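Local coordinates for steroid delta-isomerase (Pseudomonas aeruginosa, PDB 3MSO), which has a SnoaL-like domain of the NTF2 clan and probably acts as a steroid delta-isomerase, shifting a double bond in a steroid-like substrate, at residues Arg32-Met44 against Arg109-Leu123. Sequence-based numbering, arbitrary orientation.
Sequences RLLHPDAVFRSPM and RIVDFEVMVRPMSGL
Phe-40 reaches across to the neighbouring strand, its CE1 lying 3.6 Å from CG2 of Val-115 and 4.0 Å from CD1 of Phe-113. Strands 38-41 and 110-118 run parallel, only 5° apart, in the curved mixed sheet of the NTF2-type fold; helix 52-65 packs on Phe-40, while Trp-18 meets the Phe-113 ring edge to face. A chi1 of 179° sets Phe-40 CG beside its carbonyl carbon and carries CE1 and CZ obliquely to Val-115 CG2. Toward the C-terminal ends, CB of Pro-43 packs 3.6 Å from CD1 of Leu-123, joining the strand's exit to helix 120-138. At the other end, Leu-34 CD2 rests 3.8 Å from Ile-110 CB. Between the strands, Val-39 and Arg-41 each give and take a backbone bond, Phe-113 N reaching Val-39 O at 2.9 Å. On the face opposite Phe-40, Glu-114 lies against Arg-41 CB, and its OE2 salt-bridges Arg-118 and Lys-97 of a neighbouring subunit. The Arg-41 guanidinium carries Val-39 CG1 over one face and lies nearly coplanar with the Asp-112 carboxylate (23°); NH2 bonds Asp-112 OD2 weakly, while NE donates to that oxygen's syn lone pair in a salt bridge, 2.8 Å long and slightly off the guanidinium plane.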
# COMPACT_ATOMS: atom_id res chain seq x y z
N ARG B 32 16.97 -26.06 4.99
CA ARG B 32 17.69 -27.11 4.28
C ARG B 32 17.55 -26.94 2.76
O ARG B 32 18.50 -27.20 2.02
CB ARG B 32 17.14 -28.49 4.71
CG ARG B 32 18.10 -29.66 4.49
CD ARG B 32 17.35 -30.93 4.12
N LEU B 33 16.36 -26.50 2.29
CA LEU B 33 16.03 -26.31 0.87
C LEU B 33 16.56 -25.01 0.30
O LEU B 33 16.59 -24.85 -0.93
CB LEU B 33 14.50 -26.41 0.64
CG LEU B 33 13.76 -27.62 1.27
CD1 LEU B 33 12.29 -27.57 0.98
CD2 LEU B 33 14.31 -28.95 0.78
N LEU B 34 16.96 -24.07 1.18
CA LEU B 34 17.43 -22.74 0.77
C LEU B 34 18.94 -22.64 0.58
O LEU B 34 19.70 -23.28 1.32
CB LEU B 34 17.00 -21.68 1.78
CG LEU B 34 15.52 -21.51 2.04
CD1 LEU B 34 15.30 -20.59 3.22
CD2 LEU B 34 14.80 -21.00 0.81
N HIS B 35 19.35 -21.79 -0.37
CA HIS B 35 20.76 -21.49 -0.60
C HIS B 35 21.12 -20.55 0.54
O HIS B 35 20.26 -19.75 0.92
CB HIS B 35 20.97 -20.79 -1.96
CG HIS B 35 22.41 -20.56 -2.30
ND1 HIS B 35 23.11 -19.47 -1.81
CD2 HIS B 35 23.26 -21.32 -3.03
CE1 HIS B 35 24.34 -19.58 -2.27
NE2 HIS B 35 24.49 -20.68 -3.01
N PRO B 36 22.32 -20.62 1.16
CA PRO B 36 22.62 -19.68 2.26
C PRO B 36 22.35 -18.22 1.94
O PRO B 36 21.90 -17.48 2.82
CB PRO B 36 24.11 -19.92 2.53
CG PRO B 36 24.60 -20.68 1.36
CD PRO B 36 23.46 -21.51 0.90
N ASP B 37 22.56 -17.82 0.69
CA ASP B 37 22.37 -16.45 0.22
C ASP B 37 21.07 -16.27 -0.55
O ASP B 37 20.96 -15.34 -1.35
CB ASP B 37 23.57 -16.03 -0.65
CG ASP B 37 24.92 -16.15 0.04
OD1 ASP B 37 24.99 -15.86 1.27
OD2 ASP B 37 25.91 -16.50 -0.64
N ALA B 38 20.08 -17.15 -0.31
CA ALA B 38 18.77 -17.09 -0.97
C ALA B 38 18.11 -15.73 -0.79
O ALA B 38 18.28 -15.08 0.23
CB ALA B 38 17.86 -18.20 -0.46
N VAL B 39 17.39 -15.29 -1.82
CA VAL B 39 16.70 -14.01 -1.88
C VAL B 39 15.18 -14.18 -1.95
O VAL B 39 14.68 -15.05 -2.68
CB VAL B 39 17.29 -13.21 -3.06
CG1 VAL B 39 16.26 -12.29 -3.71
CG2 VAL B 39 18.53 -12.44 -2.63
N PHE B 40 14.45 -13.36 -1.17
CA PHE B 40 12.99 -13.34 -1.18
C PHE B 40 12.52 -11.99 -1.70
O PHE B 40 12.88 -10.95 -1.14
CB PHE B 40 12.39 -13.67 0.19
CG PHE B 40 10.87 -13.63 0.21
CD1 PHE B 40 10.13 -14.71 -0.24
CD2 PHE B 40 10.19 -12.52 0.68
CE1 PHE B 40 8.74 -14.68 -0.23
CE2 PHE B 40 8.79 -12.48 0.67
CZ PHE B 40 8.08 -13.56 0.22
N ARG B 41 11.71 -12.03 -2.78
CA ARG B 41 11.13 -10.83 -3.41
C ARG B 41 9.66 -10.75 -3.05
O ARG B 41 8.84 -11.53 -3.55
CB ARG B 41 11.39 -10.80 -4.92
CG ARG B 41 12.88 -10.85 -5.21
CD ARG B 41 13.23 -10.76 -6.67
NE ARG B 41 14.65 -11.10 -6.85
CZ ARG B 41 15.66 -10.25 -6.65
NH1 ARG B 41 15.41 -8.99 -6.28
NH2 ARG B 41 16.91 -10.65 -6.81
N SER B 42 9.36 -9.87 -2.10
CA SER B 42 8.04 -9.66 -1.53
C SER B 42 7.02 -9.10 -2.54
O SER B 42 7.36 -8.22 -3.33
CB SER B 42 8.13 -8.72 -0.32
OG SER B 42 6.90 -8.62 0.37
N PRO B 43 5.74 -9.53 -2.47
CA PRO B 43 4.73 -8.90 -3.34
C PRO B 43 4.46 -7.45 -2.92
O PRO B 43 3.88 -6.69 -3.68
CB PRO B 43 3.49 -9.77 -3.11
CG PRO B 43 3.67 -10.37 -1.76
CD PRO B 43 5.14 -10.57 -1.60
N MSE B 44 4.92 -7.08 -1.70
CA MSE B 44 4.71 -5.79 -1.05
C MSE B 44 5.79 -4.77 -1.30
O MSE B 44 5.47 -3.59 -1.47
CB MSE B 44 4.57 -6.01 0.46
CG MSE B 44 3.21 -6.55 0.89
SE MSE B 44 1.76 -5.27 0.48
CE MSE B 44 2.23 -3.80 1.66
N ARG B 109 19.15 -26.15 -4.77
CA ARG B 109 18.89 -25.21 -3.68
C ARG B 109 18.07 -24.03 -4.21
O ARG B 109 18.33 -23.55 -5.32
CB ARG B 109 20.20 -24.65 -3.12
CG ARG B 109 21.22 -25.67 -2.69
CD ARG B 109 22.40 -24.98 -2.06
NE ARG B 109 23.56 -25.86 -2.02
CZ ARG B 109 24.47 -25.93 -2.98
NH1 ARG B 109 24.39 -25.15 -4.05
NH2 ARG B 109 25.48 -26.79 -2.88
N ILE B 110 17.10 -23.54 -3.39
CA ILE B 110 16.29 -22.37 -3.72
C ILE B 110 17.21 -21.16 -3.62
O ILE B 110 17.81 -20.97 -2.58
CB ILE B 110 15.03 -22.24 -2.81
CG1 ILE B 110 14.04 -23.43 -3.02
CG2 ILE B 110 14.33 -20.87 -3.02
CD1 ILE B 110 12.97 -23.62 -1.91
N VAL B 111 17.33 -20.37 -4.71
CA VAL B 111 18.16 -19.16 -4.78
C VAL B 111 17.32 -17.87 -4.83
O VAL B 111 17.73 -16.85 -4.28
CB VAL B 111 19.26 -19.20 -5.87
CG1 VAL B 111 20.22 -20.36 -5.63
CG2 VAL B 111 18.68 -19.26 -7.29
N ASP B 112 16.17 -17.92 -5.48
CA ASP B 112 15.28 -16.77 -5.61
C ASP B 112 13.81 -17.23 -5.43
O ASP B 112 13.36 -18.18 -6.07
CB ASP B 112 15.49 -16.09 -6.98
CG ASP B 112 14.92 -14.69 -7.09
OD1 ASP B 112 13.73 -14.56 -7.45
OD2 ASP B 112 15.67 -13.72 -6.87
N PHE B 113 13.09 -16.58 -4.52
CA PHE B 113 11.71 -16.89 -4.26
C PHE B 113 10.95 -15.58 -4.36
O PHE B 113 11.07 -14.72 -3.47
CB PHE B 113 11.55 -17.50 -2.87
CG PHE B 113 10.29 -18.32 -2.67
CD1 PHE B 113 9.03 -17.73 -2.79
CD2 PHE B 113 10.37 -19.65 -2.30
CE1 PHE B 113 7.87 -18.48 -2.58
CE2 PHE B 113 9.20 -20.40 -2.09
CZ PHE B 113 7.96 -19.80 -2.22
N GLU B 114 10.20 -15.42 -5.45
CA GLU B 114 9.42 -14.23 -5.77
C GLU B 114 7.93 -14.51 -5.71
O GLU B 114 7.44 -15.44 -6.35
CB GLU B 114 9.85 -13.74 -7.14
CG GLU B 114 9.28 -12.41 -7.57
CD GLU B 114 9.86 -11.90 -8.87
OE1 GLU B 114 10.72 -12.59 -9.47
OE2 GLU B 114 9.44 -10.80 -9.30
N VAL B 115 7.21 -13.72 -4.90
CA VAL B 115 5.76 -13.87 -4.74
C VAL B 115 5.03 -12.67 -5.34
O VAL B 115 5.51 -11.54 -5.21
CB VAL B 115 5.38 -14.10 -3.24
CG1 VAL B 115 3.87 -14.24 -3.05
CG2 VAL B 115 6.10 -15.30 -2.66
N MSE B 116 3.90 -12.91 -6.03
CA MSE B 116 2.99 -11.87 -6.56
C MSE B 116 1.57 -12.28 -6.15
O MSE B 116 1.23 -13.47 -6.12
CB MSE B 116 3.04 -11.73 -8.08
CG MSE B 116 4.44 -11.48 -8.62
SE MSE B 116 4.38 -10.96 -10.47
CE MSE B 116 6.27 -11.20 -10.85
N VAL B 117 0.76 -11.30 -5.80
CA VAL B 117 -0.61 -11.50 -5.35
C VAL B 117 -1.49 -10.50 -6.11
O VAL B 117 -1.02 -9.43 -6.49
CB VAL B 117 -0.69 -11.39 -3.78
CG1 VAL B 117 -2.10 -11.02 -3.29
CG2 VAL B 117 -0.21 -12.68 -3.11
N ARG B 118 -2.73 -10.91 -6.40
CA ARG B 118 -3.79 -10.09 -7.01
C ARG B 118 -5.15 -10.47 -6.37
O ARG B 118 -5.30 -11.63 -5.94
CB ARG B 118 -3.80 -10.23 -8.55
CG ARG B 118 -4.15 -11.62 -9.07
CD ARG B 118 -4.55 -11.55 -10.53
NE ARG B 118 -5.85 -10.92 -10.71
CZ ARG B 118 -7.01 -11.57 -10.64
NH1 ARG B 118 -7.03 -12.88 -10.43
NH2 ARG B 118 -8.15 -10.92 -10.80
N PRO B 119 -6.16 -9.57 -6.30
CA PRO B 119 -6.17 -8.15 -6.73
C PRO B 119 -5.55 -7.23 -5.68
O PRO B 119 -5.07 -7.71 -4.66
CB PRO B 119 -7.66 -7.87 -6.95
CG PRO B 119 -8.33 -8.71 -5.89
CD PRO B 119 -7.45 -9.93 -5.68
N MSE B 120 -5.58 -5.92 -5.91
CA MSE B 120 -5.07 -4.93 -4.96
C MSE B 120 -5.55 -5.19 -3.52
O MSE B 120 -4.73 -5.24 -2.61
CB MSE B 120 -5.49 -3.53 -5.42
CG MSE B 120 -5.19 -2.45 -4.40
SE MSE B 120 -3.29 -2.20 -4.16
CE MSE B 120 -3.16 -0.80 -5.54
N SER B 121 -6.88 -5.37 -3.32
CA SER B 121 -7.55 -5.63 -2.03
C SER B 121 -6.93 -6.82 -1.28
O SER B 121 -6.74 -6.73 -0.06
CB SER B 121 -9.04 -5.85 -2.23
OG SER B 121 -9.31 -6.63 -3.38
N GLY B 122 -6.59 -7.88 -2.02
CA GLY B 122 -5.96 -9.07 -1.47
C GLY B 122 -4.55 -8.78 -1.01
O GLY B 122 -4.16 -9.19 0.09
N LEU B 123 -3.76 -8.05 -1.85
CA LEU B 123 -2.39 -7.64 -1.55
C LEU B 123 -2.37 -6.76 -0.30
O LEU B 123 -1.58 -7.03 0.61
CB LEU B 123 -1.77 -6.90 -2.74
CG LEU B 123 -0.30 -6.45 -2.62
CD1 LEU B 123 0.64 -7.62 -2.39
CD2 LEU B 123 0.14 -5.62 -3.85